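Local coordinates for mannan endo-1,6-alpha-mannosidase (Chaetomium thermophilum, PDB 6RY0), which probably cleaves alpha-1,6-mannosidic linkages and is thought to act as a transglycosidase moving GPI-anchored glycoproteins into the fungal cell wall, at residues A[52-57]-A[99-104]; A[158-163]-A[422-427]; A[273-278]-A[338-343]. All coordinates share one frame; numbering follows the deposited sequence. Where two conformers were deposited one is given.

Contact 1. Residues A[52-57]-A[99-104]; sequences KGNQSG and NHVIME
Glu-104 OE1 is the polar atom on which this contact centres: it lies 3.6 Å from Asn-54 CA and 3.7 Å from Asn-54 CB, so the carboxylate rests against the carbon flank of the asparagine. In the alpha-helical (alpha/alpha)6 toroid expected of glycosyl hydrolase family 76, this is a meeting of a connecting loop with a helix: residues 52-57 belong to the loop between helices 33-48 and 76-93, and residues 99-104 form the start of helix 99-108. Gly-53 and Asn-54 occupy the corner of a type I beta turn, closed by the bond from Gln-55 N to Lys-52 O, and the turn presents Asn-54 to the helix. Glu-104 spans the gap with a fully stretched chain, CG anti to the backbone N (chi1 177°) and the next carbon extended as well. The same oxygen stands 4.2 Å from Gly-53 O; both are acceptors, so this is proximity and not a bond.

One helical turn earlier, Val-101 meets the same loop with its CG2 methyl. Its buried side chain also touches Tyr-51, while Glu-104 leans on Pro-60, so loop residues before and after the turn share this side of the helix. Ile-102 instead packs on Met-83, Tyr-86 and Val-87 of helix 76-93. Asn-54 holds CG between its own N and carbonyl carbon (chi1 60°), which turns the amide nitrogen toward Val-101 rather than toward the Glu-104 carboxylate. Val-101 CG2 approaches Asn-54 ND2 to 4.1 Å, and that methyl also lies 3.5 Å above one face of the His-100 ring, towards its rim.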
loop_
_atom_site.group_PDB
_atom_site.type_symbol
_atom_site.label_atom_id
_atom_site.label_comp_id
_atom_site.label_asym_id
_atom_site.label_seq_id
_atom_site.Cartn_x
_atom_site.Cartn_y
_atom_site.Cartn_z
ATOM N N LYS A 52 -18.698 5.773 -4.608
ATOM C CA LYS A 52 -20.141 5.781 -4.444
ATOM C C LYS A 52 -20.588 4.932 -3.266
ATOM O O LYS A 52 -21.788 4.832 -3.020
ATOM C CB LYS A 52 -20.805 5.237 -5.738
ATOM C CG LYS A 52 -20.270 5.827 -7.034
ATOM C CD LYS A 52 -20.408 7.302 -7.036
ATOM C CE LYS A 52 -20.034 7.886 -8.390
ATOM N NZ LYS A 52 -20.051 9.364 -8.332
ATOM N N GLY A 53 -19.667 4.315 -2.537
ATOM C CA GLY A 53 -20.038 3.279 -1.594
ATOM C C GLY A 53 -20.821 3.688 -0.403
ATOM O O GLY A 53 -21.396 2.838 0.282
ATOM N N ASN A 54 -20.815 4.969 -0.099
ATOM C CA ASN A 54 -21.601 5.502 1.005
ATOM C C ASN A 54 -23.010 5.874 0.604
ATOM O O ASN A 54 -23.771 6.313 1.455
ATOM C CB ASN A 54 -20.898 6.725 1.598
ATOM C CG ASN A 54 -20.706 7.819 0.588
ATOM O OD1 ASN A 54 -20.330 7.552 -0.574
ATOM N ND2 ASN A 54 -20.960 9.052 0.998
ATOM N N GLN A 55 -23.353 5.738 -0.677
ATOM C CA GLN A 55 -24.681 6.107 -1.148
ATOM C C GLN A 55 -25.632 4.938 -1.033
ATOM O O GLN A 55 -25.233 3.778 -1.066
ATOM C CB GLN A 55 -24.601 6.544 -2.590
ATOM C CG GLN A 55 -23.793 7.781 -2.770
ATOM C CD GLN A 55 -23.787 8.227 -4.184
ATOM O OE1 GLN A 55 -24.649 7.831 -4.987
ATOM N NE2 GLN A 55 -22.838 9.059 -4.518
ATOM N N SER A 56 -26.910 5.270 -0.906
ATOM C CA SER A 56 -27.932 4.262 -0.713
ATOM C C SER A 56 -27.866 3.255 -1.850
ATOM O O SER A 56 -27.722 3.614 -3.010
ATOM C CB SER A 56 -29.300 4.914 -0.670
ATOM O OG SER A 56 -29.625 5.398 -1.954
ATOM N N GLY A 57 -27.903 1.981 -1.495
ATOM C CA GLY A 57 -27.892 0.928 -2.489
ATOM C C GLY A 57 -26.520 0.495 -2.984
ATOM O O GLY A 57 -26.435 -0.485 -3.713
ATOM N N ASN A 99 -13.796 10.727 7.661
ATOM C CA ASN A 99 -13.510 9.616 8.571
ATOM C C ASN A 99 -14.674 8.633 8.703
ATOM O O ASN A 99 -14.456 7.422 8.745
ATOM C CB ASN A 99 -13.070 10.103 9.949
ATOM C CG ASN A 99 -11.674 10.678 9.954
ATOM O OD1 ASN A 99 -10.985 10.722 8.946
ATOM N ND2 ASN A 99 -11.252 11.131 11.129
ATOM N N HIS A 100 -15.904 9.121 8.764
ATOM C CA HIS A 100 -17.054 8.225 8.907
ATOM C C HIS A 100 -17.211 7.320 7.697
ATOM O O HIS A 100 -17.491 6.126 7.821
ATOM C CB HIS A 100 -18.347 9.023 9.207
ATOM C CG HIS A 100 -18.839 9.903 8.088
ATOM N ND1 HIS A 100 -18.229 11.088 7.717
ATOM C CD2 HIS A 100 -19.955 9.808 7.321
ATOM C CE1 HIS A 100 -18.921 11.654 6.741
ATOM N NE2 HIS A 100 -19.983 10.908 6.497
ATOM N N VAL A 101 -17.046 7.900 6.517
ATOM C CA VAL A 101 -17.160 7.148 5.277
ATOM C C VAL A 101 -16.095 6.049 5.205
ATOM O O VAL A 101 -16.353 4.921 4.776
ATOM C CB VAL A 101 -17.007 8.138 4.054
ATOM C CG1 VAL A 101 -16.893 7.403 2.748
ATOM C CG2 VAL A 101 -18.145 9.148 4.027
ATOM N N ILE A 102 -14.888 6.394 5.628
ATOM C CA ILE A 102 -13.770 5.472 5.589
ATOM C C ILE A 102 -13.934 4.366 6.625
ATOM O O ILE A 102 -13.693 3.198 6.317
ATOM C CB ILE A 102 -12.462 6.264 5.736
ATOM C CG1 ILE A 102 -12.319 7.276 4.587
ATOM C CG2 ILE A 102 -11.263 5.322 5.857
ATOM C CD1 ILE A 102 -12.280 6.713 3.188
ATOM N N MET A 103 -14.375 4.708 7.826
ATOM C CA MET A 103 -14.613 3.666 8.813
ATOM C C MET A 103 -15.664 2.699 8.276
ATOM O O MET A 103 -15.482 1.473 8.397
ATOM C CB MET A 103 -15.051 4.246 10.164
ATOM C CG MET A 103 -15.322 3.171 11.191
ATOM S SD MET A 103 -16.048 3.779 12.696
ATOM C CE MET A 103 -14.695 4.770 13.339
ATOM N N GLU A 104 -16.745 3.207 7.698
ATOM C CA GLU A 104 -17.796 2.345 7.155
ATOM C C GLU A 104 -17.243 1.411 6.081
ATOM O O GLU A 104 -17.548 0.207 6.055
ATOM C CB GLU A 104 -18.954 3.170 6.595
ATOM C CG GLU A 104 -20.093 2.401 5.917
ATOM C CD GLU A 104 -21.082 3.291 5.143
ATOM O OE1 GLU A 104 -20.704 4.088 4.248
ATOM O OE2 GLU A 104 -22.276 3.130 5.413
#

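Contact 2. Residues A[158-163]-A[422-427]; sequences LAQAVW and PNAGMR
Ala-161, midway along helix 155-167, and Gly-425, in the type II beta turn from Asn-423 to Met-426, bring their backbones together until the CA atoms of Ala-161 and Gly-425 are 4.2 Å apart. Ala-424 points its methyl into the helix surface, where CB lies 3.5 Å from Ala-161 N and 3.7 Å from Gln-160 CB. In return, Ala-161 CB is 3.6 Å from Gly-425 N and 3.9 Å from Ala-424 CB, so the two methyls pack alongside each other. Gly-425 takes the third position of the turn with a positive phi of 77°, and its bare CA faces the helix. The contact thus clasps the tail that follows helix 389-401 onto a helix of the family 76 alpha-helical toroid; the other sides of helix 155-167 pack on helices 127-142 and 196-213. Gln-160 adds a polar grip beside the methyl packing. Its chain is extended beyond CG (chi2 175°), and the amide at its end is held at both atoms: OE1 accepts from Asp-421 N, just before the turn segment, and NE2 bonds to Tyr-218 OH. A triethylene glycol, probably from crystallisation, lies about 3 Å from the Gln-160 side chain.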
loop_
_atom_site.group_PDB
_atom_site.type_symbol
_atom_site.label_atom_id
_atom_site.label_comp_id
_atom_site.label_asym_id
_atom_site.label_seq_id
_atom_site.Cartn_x
_atom_site.Cartn_y
_atom_site.Cartn_z
ATOM N N LEU A 158 -7.682 -6.478 13.240
ATOM C CA LEU A 158 -7.819 -6.789 11.819
ATOM C C LEU A 158 -6.465 -7.011 11.173
ATOM O O LEU A 158 -6.284 -7.956 10.384
ATOM C CB LEU A 158 -8.591 -5.670 11.108
ATOM C CG LEU A 158 -10.099 -5.651 11.397
ATOM C CD1 LEU A 158 -10.684 -4.322 11.009
ATOM C CD2 LEU A 158 -10.805 -6.812 10.690
ATOM N N ALA A 159 -5.491 -6.145 11.471
ATOM C CA ALA A 159 -4.137 -6.356 10.966
ATOM C C ALA A 159 -3.561 -7.682 11.440
ATOM O O ALA A 159 -2.938 -8.417 10.677
ATOM C CB ALA A 159 -3.257 -5.191 11.384
ATOM N N GLN A 160 -3.754 -7.989 12.722
ATOM C CA GLN A 160 -3.304 -9.256 13.268
ATOM C C GLN A 160 -3.956 -10.448 12.590
ATOM O O GLN A 160 -3.313 -11.474 12.392
ATOM C CB GLN A 160 -3.614 -9.336 14.775
ATOM C CG GLN A 160 -2.781 -8.399 15.608
ATOM C CD GLN A 160 -3.210 -8.430 17.048
ATOM O OE1 GLN A 160 -4.390 -8.355 17.358
ATOM N NE2 GLN A 160 -2.244 -8.519 17.940
ATOM N N ALA A 161 -5.238 -10.332 12.231
ATOM C CA ALA A 161 -5.924 -11.438 11.573
ATOM C C ALA A 161 -5.367 -11.685 10.184
ATOM O O ALA A 161 -5.132 -12.823 9.798
ATOM C CB ALA A 161 -7.407 -11.165 11.501
ATOM N N VAL A 162 -5.152 -10.615 9.431
ATOM C CA VAL A 162 -4.529 -10.767 8.119
ATOM C C VAL A 162 -3.171 -11.430 8.247
ATOM O O VAL A 162 -2.887 -12.417 7.565
ATOM C CB VAL A 162 -4.460 -9.424 7.355
ATOM C CG1 VAL A 162 -3.631 -9.587 6.095
ATOM C CG2 VAL A 162 -5.862 -8.926 7.050
ATOM N N TRP A 163 -2.329 -10.907 9.123
ATOM C CA TRP A 163 -0.998 -11.445 9.281
ATOM C C TRP A 163 -1.052 -12.926 9.680
ATOM O O TRP A 163 -0.312 -13.752 9.157
ATOM C CB TRP A 163 -0.225 -10.606 10.317
ATOM C CG TRP A 163 1.191 -11.112 10.525
ATOM C CD1 TRP A 163 2.303 -10.734 9.836
ATOM C CD2 TRP A 163 1.600 -12.112 11.434
ATOM N NE1 TRP A 163 3.380 -11.447 10.256
ATOM C CE2 TRP A 163 2.973 -12.315 11.235
ATOM C CE3 TRP A 163 0.937 -12.856 12.426
ATOM C CZ2 TRP A 163 3.693 -13.250 11.972
ATOM C CZ3 TRP A 163 1.631 -13.766 13.153
ATOM C CH2 TRP A 163 2.999 -13.974 12.921
ATOM N N PRO A 422 -5.869 -11.982 20.601
ATOM C CA PRO A 422 -4.883 -13.078 20.547
ATOM C C PRO A 422 -5.317 -14.219 19.643
ATOM O O PRO A 422 -4.460 -15.021 19.260
ATOM C CB PRO A 422 -4.794 -13.551 21.988
ATOM C CG PRO A 422 -6.117 -13.206 22.548
ATOM C CD PRO A 422 -6.495 -11.884 21.914
ATOM N N ASN A 423 -6.595 -14.276 19.289
ATOM C CA ASN A 423 -7.108 -15.289 18.373
ATOM C C ASN A 423 -7.476 -14.704 17.021
ATOM O O ASN A 423 -8.210 -15.347 16.264
ATOM C CB ASN A 423 -8.278 -16.022 18.984
ATOM C CG ASN A 423 -7.841 -16.884 20.157
ATOM O OD1 ASN A 423 -6.746 -17.486 20.117
ATOM N ND2 ASN A 423 -8.703 -16.979 21.148
ATOM N N ALA A 424 -6.945 -13.545 16.677
ATOM C CA ALA A 424 -7.161 -13.007 15.338
ATOM C C ALA A 424 -6.729 -14.050 14.318
ATOM O O ALA A 424 -5.652 -14.610 14.428
ATOM C CB ALA A 424 -6.323 -11.761 15.178
ATOM N N GLY A 425 -7.546 -14.322 13.312
ATOM C CA GLY A 425 -7.174 -15.331 12.318
ATOM C C GLY A 425 -7.331 -16.790 12.731
ATOM O O GLY A 425 -7.034 -17.681 11.913
ATOM N N MET A 426 -7.815 -17.063 13.932
ATOM C CA MET A 426 -7.819 -18.444 14.451
ATOM C C MET A 426 -9.188 -19.009 14.691
ATOM O O MET A 426 -9.339 -20.018 15.365
ATOM C CB MET A 426 -7.012 -18.535 15.734
ATOM C CG MET A 426 -5.518 -18.344 15.503
ATOM S SD MET A 426 -4.711 -19.609 14.490
ATOM C CE MET A 426 -5.338 -21.134 15.208
ATOM N N ARG A 427 -10.204 -18.409 14.102
ATOM C CA ARG A 427 -11.542 -18.933 14.297
ATOM C C ARG A 427 -11.745 -20.240 13.602
ATOM O O ARG A 427 -11.150 -20.513 12.576
ATOM C CB ARG A 427 -12.547 -17.914 13.845
ATOM C CG ARG A 427 -12.392 -16.613 14.603
ATOM C CD ARG A 427 -13.350 -15.578 14.152
ATOM N NE ARG A 427 -13.067 -14.267 14.728
ATOM C CZ ARG A 427 -13.835 -13.190 14.555
ATOM N NH1 ARG A 427 -14.969 -13.269 13.851
ATOM N NH2 ARG A 427 -13.454 -12.022 15.078
#

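Contact 3. Residues A[273-278]-A[338-343]; sequences FMWNYT and APHTKD
Trp-275 meets Ala-338 and His-340 with the pyrrole end of its indole. Ala-338 CB lies 3.8 Å from Trp-275 CD1, at the ring edge and near its plane, while Trp-275 NE1 is 4.0 Å from His-340 ND1, and a water to the side of this pair bridges the two nitrogens. This water accepts from Trp-275 NE1 at 2.9 Å and is 2.7 Å from His-340 ND1. It lies in the plane of both rings, although those planes stand at 82° to each other, so one water serves the edges of two rings whose planes are nearly perpendicular; a weak bond from His-340 N adds a third link. Trp-275 reaches across because CG is anti to its backbone N (chi1 163°). In the family 76 alpha-helical toroid, the contact ties the C-terminal end of helix 261-278 to the short 3-10 connection, residues 339-341, between helices 323-337 and 342-358. Helix 281-298 braces both aromatics: Lys-284 touches Trp-275 and His-340, and Asp-288 OD1 bonds to His-340 NE2, so the imidazole has polar partners at both nitrogens. Thr-341 CG2 lies over one face of that imidazole, toward its rim. Further back, Ala-338 O receives both the N and the OG1 of Thr-341, which secures the 3-10 turn. Next to Trp-275, Asn-276 donates from ND2 to Ile-337 O, and its OD1 accepts from Arg-211 NE.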
loop_
_atom_site.group_PDB
_atom_site.type_symbol
_atom_site.label_atom_id
_atom_site.label_comp_id
_atom_site.label_asym_id
_atom_site.label_seq_id
_atom_site.Cartn_x
_atom_site.Cartn_y
_atom_site.Cartn_z
ATOM N N PHE A 273 10.794 -0.112 9.409
ATOM C CA PHE A 273 10.197 -0.553 10.644
ATOM C C PHE A 273 11.098 -1.544 11.366
ATOM O O PHE A 273 11.239 -1.457 12.595
ATOM C CB PHE A 273 8.773 -1.137 10.412
ATOM C CG PHE A 273 7.704 -0.072 10.311
ATOM C CD1 PHE A 273 7.407 0.537 9.094
ATOM C CD2 PHE A 273 6.974 0.311 11.415
ATOM C CE1 PHE A 273 6.433 1.525 9.019
ATOM C CE2 PHE A 273 6.006 1.308 11.343
ATOM C CZ PHE A 273 5.736 1.910 10.137
ATOM N N MET A 274 11.725 -2.458 10.638
ATOM C CA MET A 274 12.634 -3.408 11.264
ATOM C C MET A 274 13.860 -2.713 11.845
ATOM O O MET A 274 14.328 -3.084 12.928
ATOM C CB MET A 274 13.099 -4.495 10.313
ATOM C CG MET A 274 11.999 -5.445 9.863
ATOM S SD MET A 274 11.272 -6.405 11.216
ATOM C CE MET A 274 12.611 -7.553 11.533
ATOM N N TRP A 275 14.420 -1.738 11.152
ATOM C CA TRP A 275 15.532 -0.958 11.679
ATOM C C TRP A 275 15.135 -0.250 12.965
ATOM O O TRP A 275 15.866 -0.271 13.954
ATOM C CB TRP A 275 16.004 0.045 10.626
ATOM C CG TRP A 275 16.842 1.157 11.137
ATOM C CD1 TRP A 275 16.560 2.484 11.000
ATOM C CD2 TRP A 275 18.106 1.089 11.839
ATOM N NE1 TRP A 275 17.560 3.243 11.555
ATOM C CE2 TRP A 275 18.523 2.416 12.065
ATOM C CE3 TRP A 275 18.925 0.039 12.291
ATOM C CZ2 TRP A 275 19.685 2.715 12.752
ATOM C CZ3 TRP A 275 20.095 0.354 12.971
ATOM C CH2 TRP A 275 20.456 1.684 13.173
ATOM N N ASN A 276 13.975 0.389 12.960
ATOM C CA ASN A 276 13.516 1.129 14.126
ATOM C C ASN A 276 13.306 0.181 15.306
ATOM O O ASN A 276 13.682 0.488 16.426
ATOM C CB ASN A 276 12.235 1.878 13.750
ATOM C CG ASN A 276 11.724 2.737 14.867
ATOM O OD1 ASN A 276 11.121 2.234 15.820
ATOM N ND2 ASN A 276 11.916 4.037 14.757
ATOM N N TYR A 277 12.720 -0.984 15.043
ATOM C CA TYR A 277 12.406 -1.945 16.102
ATOM C C TYR A 277 13.658 -2.627 16.652
ATOM O O TYR A 277 13.838 -2.717 17.866
ATOM C CB TYR A 277 11.440 -2.977 15.546
ATOM C CG TYR A 277 10.988 -3.984 16.564
ATOM C CD1 TYR A 277 10.189 -3.598 17.635
ATOM C CD2 TYR A 277 11.344 -5.317 16.475
ATOM C CE1 TYR A 277 9.745 -4.502 18.552
ATOM C CE2 TYR A 277 10.880 -6.258 17.428
ATOM C CZ TYR A 277 10.075 -5.804 18.446
ATOM O OH TYR A 277 9.540 -6.650 19.410
ATOM N N THR A 278 14.520 -3.107 15.761
ATOM C CA THR A 278 15.660 -3.924 16.167
ATOM C C THR A 278 16.918 -3.145 16.486
ATOM O O THR A 278 17.757 -3.623 17.252
ATOM C CB THR A 278 16.043 -4.963 15.086
ATOM O OG1 THR A 278 16.591 -4.309 13.942
ATOM C CG2 THR A 278 14.880 -5.860 14.698
ATOM N N ALA A 338 13.021 6.072 10.220
ATOM C CA ALA A 338 14.445 5.951 9.929
ATOM C C ALA A 338 14.942 7.362 9.612
ATOM O O ALA A 338 15.181 7.720 8.467
ATOM C CB ALA A 338 14.710 4.994 8.784
ATOM N N PRO A 339 15.059 8.207 10.632
ATOM C CA PRO A 339 15.300 9.631 10.369
ATOM C C PRO A 339 16.586 9.954 9.628
ATOM O O PRO A 339 16.669 11.035 9.052
ATOM C CB PRO A 339 15.250 10.263 11.760
ATOM C CG PRO A 339 15.405 9.148 12.681
ATOM C CD PRO A 339 14.850 7.935 12.053
ATOM N N HIS A 340 17.563 9.055 9.638
ATOM C CA HIS A 340 18.777 9.325 8.885
ATOM C C HIS A 340 18.522 9.412 7.387
ATOM O O HIS A 340 19.387 9.919 6.668
ATOM C CB HIS A 340 19.841 8.288 9.194
ATOM C CG HIS A 340 19.637 6.982 8.502
ATOM N ND1 HIS A 340 18.753 6.027 8.954
ATOM C CD2 HIS A 340 20.210 6.482 7.391
ATOM C CE1 HIS A 340 18.799 4.989 8.145
ATOM N NE2 HIS A 340 19.676 5.236 7.191
ATOM N N THR A 341 17.361 8.950 6.912
ATOM C CA THR A 341 17.021 9.003 5.498
ATOM C C THR A 341 16.375 10.315 5.069
ATOM O O THR A 341 16.131 10.496 3.878
ATOM C CB THR A 341 16.047 7.880 5.108
ATOM O OG1 THR A 341 14.780 8.090 5.728
ATOM C CG2 THR A 341 16.604 6.510 5.426
ATOM N N LYS A 342 16.056 11.195 6.016
ATOM C CA LYS A 342 15.183 12.318 5.724
ATOM C C LYS A 342 15.687 13.177 4.566
ATOM O O LYS A 342 14.926 13.537 3.662
ATOM C CB LYS A 342 14.957 13.126 7.000
ATOM C CG LYS A 342 14.041 14.284 6.844
ATOM C CD LYS A 342 13.920 15.097 8.142
ATOM C CE LYS A 342 13.580 16.580 7.885
ATOM N NZ LYS A 342 14.710 17.293 7.182
ATOM N N ASP A 343 16.963 13.536 4.582
ATOM C CA ASP A 343 17.469 14.446 3.566
ATOM C C ASP A 343 17.665 13.788 2.206
ATOM O O ASP A 343 17.754 14.484 1.205
ATOM C CB ASP A 343 18.779 15.094 4.022
ATOM C CG ASP A 343 18.599 16.030 5.218
ATOM O OD1 ASP A 343 17.464 16.476 5.497
ATOM O OD2 ASP A 343 19.612 16.345 5.857
HETATM O O HOH W 1 17.493 6.162 11.369
#

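The three contacts are spread round the periphery of the molecule, their centres 19 to 21 Å from the centre of the chain, and none touches another. Contacts 1 and 3 lie on opposite sides of that centre, with their own centres 35 Å apart. Contact 2 comes within about 8 Å of contact 1 and about 9 Å of contact 3, measured between nearest atoms. Along the sequence contact 1 closes first, whereas contact 3 falls wholly between the two segments of contact 2, which ties the C-terminal tail back to an early helix. All three are structural packing away from the calcium bound by Asp-73 and His-385.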